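Local structure of apolipophorin-3b (Locusta migratoria, 1AEP) at residues 13-18 with 141-146; 56-62 with 74-79. The protein helps load diacylglycerol into the haemolymph lipoprotein lipophorin, covering the hydrophobic surface that expands as lipid is taken up for transport during flight. The contacts are given in a common frame with arbitrary orientation. Numbering follows the deposited sequence.

Contact 1 (13-18 with 141-146); sequences QLNHTI and TKEAAA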
loop_
_atom_site.group_PDB
_atom_site.type_symbol
_atom_site.label_atom_id
_atom_site.label_comp_id
_atom_site.label_asym_id
_atom_site.label_seq_id
_atom_site.Cartn_x
_atom_site.Cartn_y
_atom_site.Cartn_z
ATOM N N GLN A 13 -12.130 2.758 0.949
ATOM C CA GLN A 13 -11.934 3.033 -0.434
ATOM C C GLN A 13 -10.617 2.440 -0.926
ATOM O O GLN A 13 -10.477 2.004 -2.061
ATOM C CB GLN A 13 -11.982 4.548 -0.511
ATOM C CG GLN A 13 -13.349 5.139 -0.894
ATOM C CD GLN A 13 -13.229 6.626 -1.189
ATOM O OE1 GLN A 13 -12.703 7.033 -2.229
ATOM N NE2 GLN A 13 -13.689 7.454 -0.272
ATOM N N LEU A 14 -9.650 2.409 -0.032
ATOM C CA LEU A 14 -8.352 1.842 -0.314
ATOM C C LEU A 14 -8.466 0.355 -0.625
ATOM O O LEU A 14 -7.910 -0.167 -1.597
ATOM C CB LEU A 14 -7.653 1.912 1.018
ATOM C CG LEU A 14 -6.185 2.149 0.939
ATOM C CD1 LEU A 14 -5.843 3.014 2.120
ATOM C CD2 LEU A 14 -5.555 0.825 1.118
ATOM N N ASN A 15 -9.211 -0.309 0.240
ATOM C CA ASN A 15 -9.456 -1.728 0.175
ATOM C C ASN A 15 -10.062 -2.138 -1.145
ATOM O O ASN A 15 -9.622 -3.089 -1.802
ATOM C CB ASN A 15 -10.370 -2.053 1.377
ATOM C CG ASN A 15 -11.093 -3.394 1.374
ATOM O OD1 ASN A 15 -12.047 -3.609 0.612
ATOM N ND2 ASN A 15 -10.667 -4.309 2.271
ATOM N N HIS A 16 -11.096 -1.436 -1.525
ATOM C CA HIS A 16 -11.714 -1.788 -2.766
ATOM C C HIS A 16 -10.690 -1.681 -3.871
ATOM O O HIS A 16 -10.529 -2.582 -4.698
ATOM C CB HIS A 16 -12.876 -0.854 -3.015
ATOM C CG HIS A 16 -13.697 -1.222 -4.227
ATOM N ND1 HIS A 16 -13.877 -0.328 -5.285
ATOM C CD2 HIS A 16 -14.361 -2.380 -4.543
ATOM C CE1 HIS A 16 -14.639 -0.939 -6.196
ATOM N NE2 HIS A 16 -14.950 -2.166 -5.771
ATOM N N THR A 17 -10.011 -0.552 -3.855
ATOM C CA THR A 17 -8.991 -0.300 -4.844
ATOM C C THR A 17 -8.050 -1.484 -4.892
ATOM O O THR A 17 -7.946 -2.176 -5.898
ATOM C CB THR A 17 -8.221 1.026 -4.573
ATOM O OG1 THR A 17 -9.099 2.106 -4.642
ATOM C CG2 THR A 17 -7.070 1.236 -5.564
ATOM N N ILE A 18 -7.393 -1.723 -3.780
ATOM C CA ILE A 18 -6.449 -2.830 -3.700
ATOM C C ILE A 18 -6.999 -4.166 -4.194
ATOM O O ILE A 18 -6.337 -4.874 -4.956
ATOM C CB ILE A 18 -5.897 -2.987 -2.291
ATOM C CG1 ILE A 18 -5.204 -1.697 -1.835
ATOM C CG2 ILE A 18 -4.974 -4.168 -2.240
ATOM C CD1 ILE A 18 -4.243 -1.900 -0.680
ATOM N N THR A 141 -1.772 6.122 -0.704
ATOM C CA THR A 141 -1.702 4.687 -0.874
ATOM C C THR A 141 -2.737 4.222 -1.907
ATOM O O THR A 141 -2.487 3.345 -2.738
ATOM C CB THR A 141 -1.837 4.005 0.515
ATOM O OG1 THR A 141 -0.916 4.588 1.420
ATOM C CG2 THR A 141 -1.630 2.502 0.427
ATOM N N LYS A 142 -3.928 4.831 -1.861
ATOM C CA LYS A 142 -5.013 4.546 -2.784
ATOM C C LYS A 142 -4.574 4.831 -4.220
ATOM O O LYS A 142 -4.763 3.996 -5.114
ATOM C CB LYS A 142 -6.126 5.464 -2.398
ATOM C CG LYS A 142 -7.440 4.937 -2.837
ATOM C CD LYS A 142 -8.180 5.940 -3.668
ATOM C CE LYS A 142 -9.436 6.467 -2.995
ATOM N NZ LYS A 142 -10.537 6.532 -3.951
ATOM N N GLU A 143 -3.937 6.008 -4.412
ATOM C CA GLU A 143 -3.414 6.449 -5.719
ATOM C C GLU A 143 -2.362 5.507 -6.283
ATOM O O GLU A 143 -2.383 5.149 -7.468
ATOM C CB GLU A 143 -2.920 7.920 -5.778
ATOM C CG GLU A 143 -2.829 8.553 -7.226
ATOM C CD GLU A 143 -4.092 8.592 -8.059
ATOM O OE1 GLU A 143 -5.205 8.646 -7.308
ATOM O OE2 GLU A 143 -4.063 8.527 -9.309
ATOM N N ALA A 144 -1.425 5.114 -5.425
ATOM C CA ALA A 144 -0.391 4.209 -5.829
ATOM C C ALA A 144 -1.029 2.954 -6.401
ATOM O O ALA A 144 -0.698 2.511 -7.493
ATOM C CB ALA A 144 0.478 3.886 -4.638
ATOM N N ALA A 145 -1.991 2.399 -5.665
ATOM C CA ALA A 145 -2.728 1.217 -6.085
ATOM C C ALA A 145 -3.616 1.462 -7.317
ATOM O O ALA A 145 -3.797 0.557 -8.131
ATOM C CB ALA A 145 -3.568 0.671 -4.919
ATOM N N ALA A 146 -4.209 2.649 -7.480
ATOM C CA ALA A 146 -5.012 2.878 -8.673
ATOM C C ALA A 146 -4.094 2.969 -9.886
ATOM O O ALA A 146 -4.372 2.444 -10.956
ATOM C CB ALA A 146 -5.753 4.175 -8.564
#
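Segments 13-18 and 141-146, from the first and last helices (7-25 and 131-154), run nearly parallel, their axes at 16° and 9.1 Å apart at closest approach. T141 opens the second segment on its inner side: its CG2 meets L14 CD2 at 4.3 Å, while its hydroxyl is spent on A137 O, one turn back. K142 contributes most. Its CA lies 5.0 Å from that of L14, and its aliphatic part lies along the flank of 13-18, CG coming 4.1 Å from L14 CA and 3.7 Å from T17 OG1, before NZ donates a 2.8 Å hydrogen bond to Q13 OE1. T17 CG2 meets K142 O at 3.6 Å. A145 fits its methyl against the partner helix, with CB 3.6 Å from T17 CG2 and 4.2 Å from I18 CG1. A146 ends the contact, its N 3.7 Å from T17 CG2. T17 can point its methyl across because its m rotamer places OG1 2.9 Å from Q13 O, a hydrogen bond within its own helix. The pattern is that of amphipathic helices in the apolipophorin III bundle, buried L14, I18, T141 and A145 inward and the polar K142-Q13 pair at the edge. Inside the bundle, I18 touches L105 and T141 touches V108 and W112 of helix 94-121; T141 packs on I52 and V55, and A144 on F48 and K51, of helix 36-63.

Contact 2 (56-62 with 74-79); sequences TTSLKQE and LNAFAR
L59 forms the apolar centre, its CA-CB bond directed at segment 74-79: CG lies 4.0 Å from L74 CD1, CD2 4.0 Å from F77 CE2, and CB 4.1 Å from A78 CB. L59 has chi1 -115° and chi2 20°, both between wells; L74 is t at chi1 and p at chi2, and F77 is t at chi1. Both backbones are alpha-helical, their axes antiparallel at 167° and 8.3 Å apart, with CA-CA distances of 4.5 Å for T56-A78 and 5.0 Å for K60-N75. T56 OG1 donates a 3.1 Å hydrogen bond to A78 O. Farther out, K60 CG packs 4.1 Å from A78 CB and 3.9 Å from N75 ND2. With chi1 at -105° and the rest extended (t, t, t), K60 reaches the exposed rim, CE over one face of the poorly ordered R79 guanidinium; the like-charged K60 NZ and R79 NH1 are 3.4 Å apart. Consecutive amphipathic helices joined as an antiparallel hairpin are characteristic of the up-and-down five-helix bundle of apolipophorin III.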
loop_
_atom_site.group_PDB
_atom_site.type_symbol
_atom_site.label_atom_id
_atom_site.label_comp_id
_atom_site.label_asym_id
_atom_site.label_seq_id
_atom_site.Cartn_x
_atom_site.Cartn_y
_atom_site.Cartn_z
ATOM N N THR A 56 5.396 6.149 4.549
ATOM C CA THR A 56 6.081 5.705 5.736
ATOM C C THR A 56 6.979 6.779 6.322
ATOM O O THR A 56 7.010 7.010 7.522
ATOM C CB THR A 56 6.932 4.522 5.306
ATOM O OG1 THR A 56 6.137 3.360 5.333
ATOM C CG2 THR A 56 8.076 4.410 6.262
ATOM N N THR A 57 7.713 7.456 5.444
ATOM C CA THR A 57 8.614 8.519 5.840
ATOM C C THR A 57 7.904 9.760 6.322
ATOM O O THR A 57 8.283 10.413 7.277
ATOM C CB THR A 57 9.594 8.828 4.715
ATOM O OG1 THR A 57 10.361 7.662 4.598
ATOM C CG2 THR A 57 10.481 9.984 5.118
ATOM N N SER A 58 6.819 10.072 5.688
ATOM C CA SER A 58 6.149 11.254 6.141
ATOM C C SER A 58 5.386 11.049 7.441
ATOM O O SER A 58 5.172 11.979 8.209
ATOM C CB SER A 58 5.295 11.752 5.002
ATOM O OG SER A 58 4.163 10.954 4.934
ATOM N N LEU A 59 4.986 9.827 7.709
ATOM C CA LEU A 59 4.271 9.503 8.927
ATOM C C LEU A 59 5.258 9.373 10.070
ATOM O O LEU A 59 4.958 9.653 11.220
ATOM C CB LEU A 59 3.706 8.088 8.711
ATOM C CG LEU A 59 2.205 7.856 8.651
ATOM C CD1 LEU A 59 1.466 9.104 8.338
ATOM C CD2 LEU A 59 1.980 6.797 7.592
ATOM N N LYS A 60 6.462 8.919 9.751
ATOM C CA LYS A 60 7.457 8.808 10.778
ATOM C C LYS A 60 7.707 10.221 11.349
ATOM O O LYS A 60 7.896 10.428 12.538
ATOM C CB LYS A 60 8.740 8.244 10.171
ATOM C CG LYS A 60 8.999 6.789 10.517
ATOM C CD LYS A 60 9.803 6.048 9.457
ATOM C CE LYS A 60 10.379 4.757 10.001
ATOM N NZ LYS A 60 11.089 3.959 9.003
ATOM N N GLN A 61 7.698 11.179 10.430
ATOM C CA GLN A 61 7.945 12.587 10.727
ATOM C C GLN A 61 6.892 13.192 11.606
ATOM O O GLN A 61 7.137 13.986 12.518
ATOM C CB GLN A 61 7.867 13.326 9.395
ATOM C CG GLN A 61 8.508 14.705 9.501
ATOM C CD GLN A 61 7.746 15.718 8.704
ATOM O OE1 GLN A 61 7.575 16.833 9.183
ATOM N NE2 GLN A 61 7.290 15.302 7.512
ATOM N N GLU A 62 5.695 12.790 11.302
ATOM C CA GLU A 62 4.580 13.250 12.061
ATOM C C GLU A 62 4.690 12.771 13.500
ATOM O O GLU A 62 4.508 13.527 14.453
ATOM C CB GLU A 62 3.343 12.658 11.405
ATOM C CG GLU A 62 2.040 13.259 11.946
ATOM C CD GLU A 62 1.949 14.723 11.686
ATOM O OE1 GLU A 62 2.608 15.301 10.823
ATOM O OE2 GLU A 62 1.092 15.303 12.492
ATOM N N LEU A 74 2.304 5.225 15.888
ATOM C CA LEU A 74 2.295 5.830 14.566
ATOM C C LEU A 74 3.562 5.452 13.820
ATOM O O LEU A 74 3.551 5.000 12.669
ATOM C CB LEU A 74 2.117 7.347 14.642
ATOM C CG LEU A 74 2.099 7.937 13.243
ATOM C CD1 LEU A 74 1.101 7.148 12.440
ATOM C CD2 LEU A 74 1.678 9.374 13.312
ATOM N N ASN A 75 4.672 5.616 14.532
ATOM C CA ASN A 75 5.984 5.278 14.043
ATOM C C ASN A 75 6.021 3.796 13.705
ATOM O O ASN A 75 6.528 3.383 12.670
ATOM C CB ASN A 75 7.011 5.635 15.121
ATOM C CG ASN A 75 8.382 5.914 14.577
ATOM O OD1 ASN A 75 9.141 4.981 14.295
ATOM N ND2 ASN A 75 8.704 7.218 14.425
ATOM N N ALA A 76 5.437 2.998 14.587
ATOM C CA ALA A 76 5.360 1.564 14.370
ATOM C C ALA A 76 4.678 1.233 13.061
ATOM O O ALA A 76 5.196 0.483 12.238
ATOM C CB ALA A 76 4.525 0.946 15.477
ATOM N N PHE A 77 3.478 1.768 12.881
ATOM C CA PHE A 77 2.713 1.518 11.693
ATOM C C PHE A 77 3.518 1.776 10.459
ATOM O O PHE A 77 3.571 0.968 9.538
ATOM C CB PHE A 77 1.489 2.383 11.717
ATOM C CG PHE A 77 0.712 2.391 10.432
ATOM C CD1 PHE A 77 0.145 1.246 9.898
ATOM C CD2 PHE A 77 0.427 3.592 9.793
ATOM C CE1 PHE A 77 -0.631 1.294 8.745
ATOM C CE2 PHE A 77 -0.321 3.654 8.625
ATOM C CZ PHE A 77 -0.843 2.498 8.069
ATOM N N ALA A 78 4.145 2.928 10.450
ATOM C CA ALA A 78 4.955 3.250 9.326
ATOM C C ALA A 78 6.004 2.171 9.073
ATOM O O ALA A 78 6.134 1.677 7.962
ATOM C CB ALA A 78 5.652 4.540 9.618
ATOM N N ARG A 79 6.781 1.835 10.107
ATOM C CA ARG A 79 7.834 0.838 9.984
ATOM C C ARG A 79 7.303 -0.423 9.344
ATOM O O ARG A 79 7.882 -0.974 8.425
ATOM C CB ARG A 79 8.507 0.483 11.298
ATOM C CG ARG A 79 9.664 1.415 11.642
ATOM C CD ARG A 79 10.442 1.025 12.900
ATOM N NE ARG A 79 11.118 2.159 13.562
ATOM C CZ ARG A 79 12.101 2.914 13.042
ATOM N NH1 ARG A 79 12.601 2.698 11.813
ATOM N NH2 ARG A 79 12.607 3.917 13.776
#

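From the N terminus, helix 7-25 supplies residues 13-18, whose partner lies on the last helix, 131-154. Contact 1 thus closes a loop of 122 intervening residues and brings the two terminal helices together. Within that loop, helix 36-63 turns back into helix 69-83, and contact 2 closes a short loop of 11 residues; it is nested inside contact 1, without crossing. Their centres are 19 Å apart and their nearest atoms about 7 Å, so they do not touch. Helices 94-121 and 131-154 join them: W112 meets T141 of contact 1 and F77 of contact 2, while A137 of helix 131-154, one turn before T141, packs against L59 of contact 2.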